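Local coordinates for peptidoglycan synthetase penicillin-binding protein 3 (Bifidobacterium adolescentis, PDB 4YE5), which probably binds penicillin and, as a membrane-bound member of the transpeptidase family, probably cross-links peptidoglycan strands during cell-wall synthesis, at residues T23-L28 against Y187-Q192; Y50-N55 against G138-E143. One frame throughout, in Å; residues are numbered along the deposited sequence.

Contact 1 of 2, residues T23-L28 against Y187-Q192; sequences TTTVTL and YQVYQQ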
ATOM      1  N   THR A  23      11.350 -37.859 -22.904  1.00 69.71           N
ATOM      2  CA  THR A  23      11.555 -37.289 -21.577  1.00 71.34           C
ATOM      3  C   THR A  23      10.360 -36.429 -21.156  1.00 70.57           C
ATOM      4  O   THR A  23       9.647 -35.873 -21.994  1.00 66.40           O
ATOM      5  CB  THR A  23      12.833 -36.445 -21.537  1.00 65.72           C
ATOM      6  OG1 THR A  23      13.719 -36.899 -22.564  1.00 66.12           O
ATOM      7  CG2 THR A  23      13.518 -36.581 -20.204  1.00 59.49           C
ATOM      8  N   THR A  24      10.148 -36.330 -19.849  1.00 65.31           N
ATOM      9  CA  THR A  24       8.975 -35.662 -19.317  1.00 55.47           C
ATOM     10  C   THR A  24       9.362 -34.796 -18.133  1.00 47.08           C
ATOM     11  O   THR A  24      10.013 -35.270 -17.203  1.00 38.83           O
ATOM     12  CB  THR A  24       7.935 -36.694 -18.865  1.00 59.31           C
ATOM     13  OG1 THR A  24       7.558 -37.503 -19.984  1.00 62.56           O
ATOM     14  CG2 THR A  24       6.705 -36.010 -18.303  1.00 57.81           C
ATOM     15  N   THR A  25       8.970 -33.525 -18.162  1.00 40.18           N
ATOM     16  CA  THR A  25       9.267 -32.641 -17.054  1.00 41.84           C
ATOM     17  C   THR A  25       8.000 -32.265 -16.305  1.00 44.48           C
ATOM     18  O   THR A  25       7.001 -31.856 -16.899  1.00 45.70           O
ATOM     19  CB  THR A  25       9.981 -31.370 -17.515  1.00 46.71           C
ATOM     20  OG1 THR A  25      11.228 -31.728 -18.114  1.00 54.18           O
ATOM     21  CG2 THR A  25      10.238 -30.441 -16.330  1.00 42.59           C
ATOM     22  N   VAL A  26       8.046 -32.421 -14.989  1.00 41.07           N
ATOM     23  CA  VAL A  26       6.914 -32.085 -14.147  1.00 29.77           C
ATOM     24  C   VAL A  26       7.280 -30.864 -13.323  1.00 30.13           C
ATOM     25  O   VAL A  26       8.308 -30.843 -12.654  1.00 28.78           O
ATOM     26  CB  VAL A  26       6.521 -33.268 -13.218  1.00 30.28           C
ATOM     27  CG1 VAL A  26       5.453 -32.836 -12.233  1.00 23.44           C
ATOM     28  CG2 VAL A  26       6.034 -34.470 -14.030  1.00 28.79           C
ATOM     29  N   THR A  27       6.434 -29.844 -13.372  1.00 29.53           N
ATOM     30  CA  THR A  27       6.641 -28.632 -12.577  1.00 25.31           C
ATOM     31  C   THR A  27       6.185 -28.820 -11.139  1.00 23.93           C
ATOM     32  O   THR A  27       5.072 -29.275 -10.882  1.00 26.69           O
ATOM     33  CB  THR A  27       5.862 -27.465 -13.184  1.00 31.56           C
ATOM     34  OG1 THR A  27       6.245 -27.322 -14.555  1.00 33.77           O
ATOM     35  CG2 THR A  27       6.126 -26.156 -12.416  1.00 27.94           C
ATOM     36  N   LEU A  28       7.060 -28.488 -10.197  1.00 24.55           N
ATOM     37  CA  LEU A  28       6.680 -28.460  -8.796  1.00 26.80           C
ATOM     38  C   LEU A  28       6.401 -26.992  -8.450  1.00 31.06           C
ATOM     39  O   LEU A  28       7.325 -26.213  -8.245  1.00 27.47           O
ATOM     40  CB  LEU A  28       7.809 -29.005  -7.940  1.00 24.58           C
ATOM     41  CG  LEU A  28       8.299 -30.407  -8.379  1.00 25.15           C
ATOM     42  CD1 LEU A  28       9.445 -30.838  -7.495  1.00 27.52           C
ATOM     43  CD2 LEU A  28       7.165 -31.408  -8.297  1.00 23.57           C
ATOM     44  N   TYR A 187      11.177 -28.706 -10.216  1.00 29.21           N
ATOM     45  CA  TYR A 187      10.760 -29.614 -11.270  1.00 25.37           C
ATOM     46  C   TYR A 187      11.300 -31.040 -11.058  1.00 25.49           C
ATOM     47  O   TYR A 187      12.188 -31.261 -10.227  1.00 25.75           O
ATOM     48  CB  TYR A 187      11.215 -29.080 -12.630  1.00 33.31           C
ATOM     49  CG  TYR A 187      12.721 -28.895 -12.714  1.00 38.93           C
ATOM     50  CD1 TYR A 187      13.562 -29.978 -12.944  1.00 38.84           C
ATOM     51  CD2 TYR A 187      13.297 -27.642 -12.538  1.00 41.93           C
ATOM     52  CE1 TYR A 187      14.934 -29.821 -13.010  1.00 45.14           C
ATOM     53  CE2 TYR A 187      14.671 -27.469 -12.607  1.00 40.77           C
ATOM     54  CZ  TYR A 187      15.482 -28.560 -12.842  1.00 47.87           C
ATOM     55  OH  TYR A 187      16.844 -28.396 -12.904  1.00 46.26           O
ATOM     56  N   GLN A 188      10.744 -31.987 -11.808  1.00 27.29           N
ATOM     57  CA  GLN A 188      11.235 -33.370 -11.862  1.00 28.43           C
ATOM     58  C   GLN A 188      11.296 -33.769 -13.319  1.00 31.44           C
ATOM     59  O   GLN A 188      10.390 -33.459 -14.091  1.00 32.79           O
ATOM     60  CB  GLN A 188      10.282 -34.328 -11.142  1.00 24.80           C
ATOM     61  CG  GLN A 188      10.262 -34.174  -9.618  1.00 27.97           C
ATOM     62  CD  GLN A 188       9.028 -34.797  -8.990  1.00 27.57           C
ATOM     63  OE1 GLN A 188       8.085 -35.152  -9.685  1.00 24.93           O
ATOM     64  NE2 GLN A 188       9.026 -34.915  -7.671  1.00 28.25           N
ATOM     65  N   VAL A 189      12.352 -34.476 -13.701  1.00 28.55           N
ATOM     66  CA  VAL A 189      12.454 -34.963 -15.063  1.00 29.93           C
ATOM     67  C   VAL A 189      12.435 -36.484 -15.050  1.00 31.35           C
ATOM     68  O   VAL A 189      13.170 -37.105 -14.290  1.00 28.90           O
ATOM     69  CB  VAL A 189      13.735 -34.442 -15.725  1.00 35.75           C
ATOM     70  CG1 VAL A 189      13.827 -34.920 -17.156  1.00 35.45           C
ATOM     71  CG2 VAL A 189      13.765 -32.911 -15.663  1.00 32.85           C
ATOM     72  N   TYR A 190      11.580 -37.086 -15.870  1.00 27.80           N
ATOM     73  CA  TYR A 190      11.439 -38.542 -15.889  1.00 26.33           C
ATOM     74  C   TYR A 190      11.843 -39.107 -17.237  1.00 33.94           C
ATOM     75  O   TYR A 190      11.519 -38.524 -18.255  1.00 33.49           O
ATOM     76  CB  TYR A 190       9.984 -38.918 -15.626  1.00 26.01           C
ATOM     77  CG  TYR A 190       9.545 -38.597 -14.231  1.00 26.07           C
ATOM     78  CD1 TYR A 190       9.753 -39.507 -13.196  1.00 25.14           C
ATOM     79  CD2 TYR A 190       8.929 -37.378 -13.934  1.00 26.23           C
ATOM     80  CE1 TYR A 190       9.364 -39.208 -11.902  1.00 27.63           C
ATOM     81  CE2 TYR A 190       8.523 -37.083 -12.644  1.00 24.29           C
ATOM     82  CZ  TYR A 190       8.755 -38.000 -11.639  1.00 24.09           C
ATOM     83  OH  TYR A 190       8.374 -37.702 -10.362  1.00 24.94           O
ATOM     84  N   GLN A 191      12.532 -40.246 -17.256  1.00 27.13           N
ATOM     85  CA  GLN A 191      12.736 -40.931 -18.521  1.00 31.61           C
ATOM     86  C   GLN A 191      11.563 -41.877 -18.708  1.00 37.01           C
ATOM     87  O   GLN A 191      11.454 -42.875 -18.006  1.00 42.88           O
ATOM     88  CB  GLN A 191      14.047 -41.714 -18.528  1.00 36.62           C
ATOM     89  CG  GLN A 191      15.258 -40.919 -18.090  1.00 44.16           C
ATOM     90  CD  GLN A 191      15.545 -39.712 -18.969  1.00 55.22           C
ATOM     91  OE1 GLN A 191      15.737 -38.595 -18.470  1.00 60.29           O
ATOM     92  NE2 GLN A 191      15.597 -39.931 -20.279  1.00 51.29           N
ATOM     93  N   GLN A 192      10.665 -41.562 -19.632  1.00 40.85           N
ATOM     94  CA  GLN A 192       9.485 -42.404 -19.794  1.00 50.98           C
ATOM     95  C   GLN A 192       9.638 -43.334 -20.982  1.00 55.53           C
ATOM     96  O   GLN A 192       8.912 -44.320 -21.103  1.00 61.12           O
ATOM     97  CB  GLN A 192       8.189 -41.589 -19.888  1.00 47.11           C
ATOM     98  CG  GLN A 192       7.676 -41.008 -18.553  1.00 50.92           C
ATOM     99  CD  GLN A 192       7.410 -42.057 -17.439  1.00 44.99           C
ATOM    100  OE1 GLN A 192       7.443 -41.713 -16.254  1.00 35.10           O
ATOM    101  NE2 GLN A 192       7.141 -43.324 -17.818  1.00 41.08           N
TER

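Contact 2 of 2, residues Y50-N55 against G138-E143; sequences YTIIGN and GIVYAE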
ATOM      1  N   TYR A  50      -4.930 -29.474  -4.827  1.00 31.52           N
ATOM      2  CA  TYR A  50      -4.296 -29.934  -6.061  1.00 24.28           C
ATOM      3  C   TYR A  50      -5.283 -30.486  -7.067  1.00 28.09           C
ATOM      4  O   TYR A  50      -6.307 -31.068  -6.706  1.00 36.37           O
ATOM      5  CB  TYR A  50      -3.253 -31.004  -5.744  1.00 27.92           C
ATOM      6  CG  TYR A  50      -2.111 -30.484  -4.922  1.00 27.82           C
ATOM      7  CD1 TYR A  50      -1.025 -29.877  -5.532  1.00 26.85           C
ATOM      8  CD2 TYR A  50      -2.115 -30.588  -3.538  1.00 29.28           C
ATOM      9  CE1 TYR A  50       0.026 -29.386  -4.795  1.00 28.46           C
ATOM     10  CE2 TYR A  50      -1.051 -30.093  -2.781  1.00 28.78           C
ATOM     11  CZ  TYR A  50       0.017 -29.494  -3.423  1.00 31.05           C
ATOM     12  OH  TYR A  50       1.097 -28.997  -2.705  1.00 30.21           O
ATOM     13  N   THR A  51      -4.979 -30.302  -8.344  1.00 26.01           N
ATOM     14  CA  THR A  51      -5.666 -31.082  -9.361  1.00 26.89           C
ATOM     15  C   THR A  51      -4.741 -32.230  -9.763  1.00 27.86           C
ATOM     16  O   THR A  51      -3.559 -32.008 -10.052  1.00 27.88           O
ATOM     17  CB  THR A  51      -6.039 -30.226 -10.586  1.00 30.45           C
ATOM     18  OG1 THR A  51      -6.846 -29.118 -10.159  1.00 40.83           O
ATOM     19  CG2 THR A  51      -6.840 -31.044 -11.569  1.00 28.20           C
ATOM     20  N   ILE A  52      -5.261 -33.454  -9.746  1.00 28.40           N
ATOM     21  CA  ILE A  52      -4.461 -34.617 -10.124  1.00 28.69           C
ATOM     22  C   ILE A  52      -4.647 -34.885 -11.610  1.00 31.61           C
ATOM     23  O   ILE A  52      -5.775 -35.074 -12.084  1.00 30.14           O
ATOM     24  CB  ILE A  52      -4.831 -35.867  -9.300  1.00 30.79           C
ATOM     25  CG1 ILE A  52      -4.604 -35.609  -7.803  1.00 28.62           C
ATOM     26  CG2 ILE A  52      -4.023 -37.105  -9.771  1.00 25.21           C
ATOM     27  CD1 ILE A  52      -3.198 -35.095  -7.475  1.00 28.30           C
ATOM     28  N   ILE A  53      -3.533 -34.876 -12.338  1.00 25.86           N
ATOM     29  CA  ILE A  53      -3.535 -35.009 -13.790  1.00 23.95           C
ATOM     30  C   ILE A  53      -2.921 -36.334 -14.213  1.00 26.50           C
ATOM     31  O   ILE A  53      -1.895 -36.744 -13.675  1.00 23.33           O
ATOM     32  CB  ILE A  53      -2.705 -33.866 -14.445  1.00 26.17           C
ATOM     33  CG1 ILE A  53      -3.237 -32.483 -14.024  1.00 33.79           C
ATOM     34  CG2 ILE A  53      -2.680 -34.012 -15.972  1.00 33.49           C
ATOM     35  CD1 ILE A  53      -4.702 -32.228 -14.406  1.00 37.50           C
ATOM     36  N   GLY A  54      -3.542 -37.002 -15.180  1.00 27.05           N
ATOM     37  CA  GLY A  54      -2.934 -38.162 -15.812  1.00 30.20           C
ATOM     38  C   GLY A  54      -2.477 -37.879 -17.240  1.00 33.05           C
ATOM     39  O   GLY A  54      -3.018 -37.003 -17.924  1.00 30.18           O
ATOM     40  N   ASN A  55      -1.454 -38.609 -17.674  1.00 28.13           N
ATOM     41  CA  ASN A  55      -0.982 -38.596 -19.056  1.00 29.17           C
ATOM     42  C   ASN A  55      -1.364 -39.927 -19.717  1.00 26.19           C
ATOM     43  O   ASN A  55      -0.663 -40.934 -19.565  1.00 33.25           O
ATOM     44  CB  ASN A  55       0.537 -38.393 -19.078  1.00 34.81           C
ATOM     45  CG  ASN A  55       1.122 -38.335 -20.492  1.00 36.10           C
ATOM     46  OD1 ASN A  55       0.625 -38.965 -21.419  1.00 33.58           O
ATOM     47  ND2 ASN A  55       2.205 -37.575 -20.649  1.00 40.43           N
ATOM     48  N   GLY A 138       5.769 -38.944 -13.601  1.00 38.68           N
ATOM     49  CA  GLY A 138       5.711 -38.819 -15.037  1.00 41.30           C
ATOM     50  C   GLY A 138       4.287 -39.066 -15.497  1.00 45.44           C
ATOM     51  O   GLY A 138       3.723 -38.265 -16.229  1.00 52.55           O
ATOM     52  N   ILE A 139       3.688 -40.165 -15.045  1.00 23.65           N
ATOM     53  CA  ILE A 139       2.374 -40.562 -15.564  1.00 26.56           C
ATOM     54  C   ILE A 139       1.248 -39.798 -14.891  1.00 28.99           C
ATOM     55  O   ILE A 139       0.304 -39.354 -15.539  1.00 28.89           O
ATOM     56  CB  ILE A 139       2.147 -42.067 -15.408  1.00 23.55           C
ATOM     57  CG1 ILE A 139       3.295 -42.815 -16.094  1.00 23.79           C
ATOM     58  CG2 ILE A 139       0.763 -42.474 -15.972  1.00 23.70           C
ATOM     59  CD1 ILE A 139       3.296 -44.274 -15.838  1.00 23.63           C
ATOM     60  N   VAL A 140       1.355 -39.646 -13.582  1.00 23.08           N
ATOM     61  CA  VAL A 140       0.370 -38.898 -12.823  1.00 22.89           C
ATOM     62  C   VAL A 140       1.115 -37.787 -12.076  1.00 22.72           C
ATOM     63  O   VAL A 140       2.198 -38.014 -11.537  1.00 23.52           O
ATOM     64  CB  VAL A 140      -0.353 -39.817 -11.822  1.00 24.34           C
ATOM     65  CG1 VAL A 140      -1.366 -39.040 -11.025  1.00 25.18           C
ATOM     66  CG2 VAL A 140      -1.020 -40.976 -12.552  1.00 27.79           C
ATOM     67  N   TYR A 141       0.555 -36.587 -12.070  1.00 22.70           N
ATOM     68  CA  TYR A 141       1.150 -35.492 -11.308  1.00 23.85           C
ATOM     69  C   TYR A 141       0.092 -34.547 -10.748  1.00 24.39           C
ATOM     70  O   TYR A 141      -1.086 -34.563 -11.156  1.00 25.38           O
ATOM     71  CB  TYR A 141       2.185 -34.717 -12.139  1.00 25.17           C
ATOM     72  CG  TYR A 141       1.644 -34.133 -13.431  1.00 34.59           C
ATOM     73  CD1 TYR A 141       1.615 -34.893 -14.595  1.00 33.99           C
ATOM     74  CD2 TYR A 141       1.180 -32.814 -13.487  1.00 35.67           C
ATOM     75  CE1 TYR A 141       1.130 -34.371 -15.783  1.00 37.96           C
ATOM     76  CE2 TYR A 141       0.691 -32.277 -14.680  1.00 40.21           C
ATOM     77  CZ  TYR A 141       0.672 -33.064 -15.821  1.00 40.70           C
ATOM     78  OH  TYR A 141       0.198 -32.553 -17.006  1.00 42.63           O
ATOM     79  N   ALA A 142       0.528 -33.734  -9.799  1.00 24.50           N
ATOM     80  CA  ALA A 142      -0.351 -32.824  -9.084  1.00 26.23           C
ATOM     81  C   ALA A 142      -0.138 -31.380  -9.544  1.00 32.30           C
ATOM     82  O   ALA A 142       0.994 -30.907  -9.620  1.00 30.62           O
ATOM     83  CB  ALA A 142      -0.085 -32.942  -7.600  1.00 24.24           C
ATOM     84  N   GLU A 143      -1.231 -30.679  -9.839  1.00 31.11           N
ATOM     85  CA  GLU A 143      -1.148 -29.255 -10.158  1.00 32.37           C
ATOM     86  C   GLU A 143      -1.732 -28.428  -9.013  1.00 28.53           C
ATOM     87  O   GLU A 143      -2.913 -28.537  -8.708  1.00 24.29           O
ATOM     88  CB  GLU A 143      -1.848 -28.932 -11.491  1.00 39.96           C
ATOM     89  CG  GLU A 143      -0.937 -29.122 -12.710  1.00 49.83           C
ATOM     90  CD  GLU A 143      -1.625 -28.860 -14.057  1.00 58.57           C
ATOM     91  OE1 GLU A 143      -2.869 -28.697 -14.090  1.00 57.05           O
ATOM     92  OE2 GLU A 143      -0.904 -28.828 -15.088  1.00 54.55           O
TER
HETATM   93  O   HOH W   1       3.452 -36.627 -18.023  1.00 43.10           O

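Contact 1 of 2, residues T23-L28 against Y187-Q192
An antiparallel strand pair, Thr24 to Val26 lying against Tyr190 to Gln188, forms one side of a three-stranded sheet in which 23-28 is an outer strand and 186-191 the middle one; segment 187-192 belongs to the penicillin-binding protein dimerisation domain. Two hydrogen-bonded pairs hold it. Thr24 and Tyr190 exchange bonds, the shorter from Tyr190 N to Thr24 O (2.7 Å). Val26 and Gln188 do the same, with Val26 N reaching Gln188 O at 2.7 Å and an almost straight N-H...O angle of 171°. Between them Thr25 faces Val189 as a non-hydrogen-bonded pair. The face carrying Thr24, Val26, Gln188 and Tyr190 is the more buried. Here Val26 CG2, anti to the carbonyl carbon and beside the backbone N, comes obliquely to the Tyr190 ring, 3.9 Å from CE2. The phenol then bonds along its own strand: Tyr190 OH donates to Gln188 OE1 at 2.7 Å, approaching from well above the plane of the amide. That bond ties the end of the extended Gln188 chain to the ring two residues on. Leu28 crosses this chain at about a right angle, its CD2 methyl 3.9 Å from Gln188 CD. Met203 of strand 202-207 touches both Gln188 and Tyr190 from the third strand. On the opposite face, which is more exposed, a glycerol molecule, probably from the crystallisation liquor, lies about 4 Å from the side chain of Thr25. There Thr25 OG1 lies 3.7 Å from Val189 CG2, while Tyr187 CB sits 3.4 Å from Val26 O.

Contact 2 of 2, residues Y50-N55 against G138-E143
Tyr141 CG stands between its own backbone N and carbonyl carbon (chi1 58°), with the ring under Ile53 CB, and Ile53 CG2, anti to its backbone N, reaches the phenol oxygen. The two residues form a hydrogen-bonded pair of an antiparallel sheet in which strand 50-54 is central, flanked by 140-144 and 117-123; both segments lie within the penicillin-binding protein dimerisation domain. Ile53 CB makes a CH-pi contact, 3.9 Å from the centroid of the Tyr141 ring and 18° off its normal, displaced toward the rim. The CG2 methyl of Ile53 reaches further out, to 3.4 Å from Tyr141 OH. In the same strand as the ring, Glu143 OE2 lies in the ring plane at its edge, while Glu143 OE1 comes 3.8 Å from Ile53 CG1; a carboxylate thus borders both partners of the pair. Beneath these side chains, Ile53 N donates to Tyr141 O at 2.7 Å, nearly along the C=O axis, and Thr51 exchanges two bonds of similar length with Glu143. The other face is largely apolar. Ile52 CG2 packs against Val140 CG1 at 3.5 Å, Ile52 CD1 and Tyr50 CD1 both touch the CB of Ala142, and helix 125-132 covers this face through Ile131 and Lys128. Tyr50 OH is hydrogen-bonded to Glu48. At the far end the pairing runs on into the start of helix 56-61: Asn55 is its N-cap, with OD1 accepting from Gln58 N, and the backbone N of Asn55 donates to Ile139 O at 2.9 Å.

Contacts 1 and 2 belong to two separate three-stranded sheets that pack against each other, with their centres about 11 Å apart; contact 2 is nested within the chain loop that contact 1 closes. The face of contact 1 that carries Val26 and Tyr190 meets the 138-143 segment: Val26 CG1 lies 3.8 Å from Tyr141 CB, and Tyr190 CE2 lies 3.5 Å from Gly138 N. Val26 thus joins the two: CG2 stays with Tyr190 inside contact 1, while CG1 meets Tyr141 of contact 2. Both centres lie far out on the same side of the chain, about 39 Å and 37 Å from its centre. Neither contact includes Ser287 or Lys290, whose SxxK pattern probably marks the transpeptidase site.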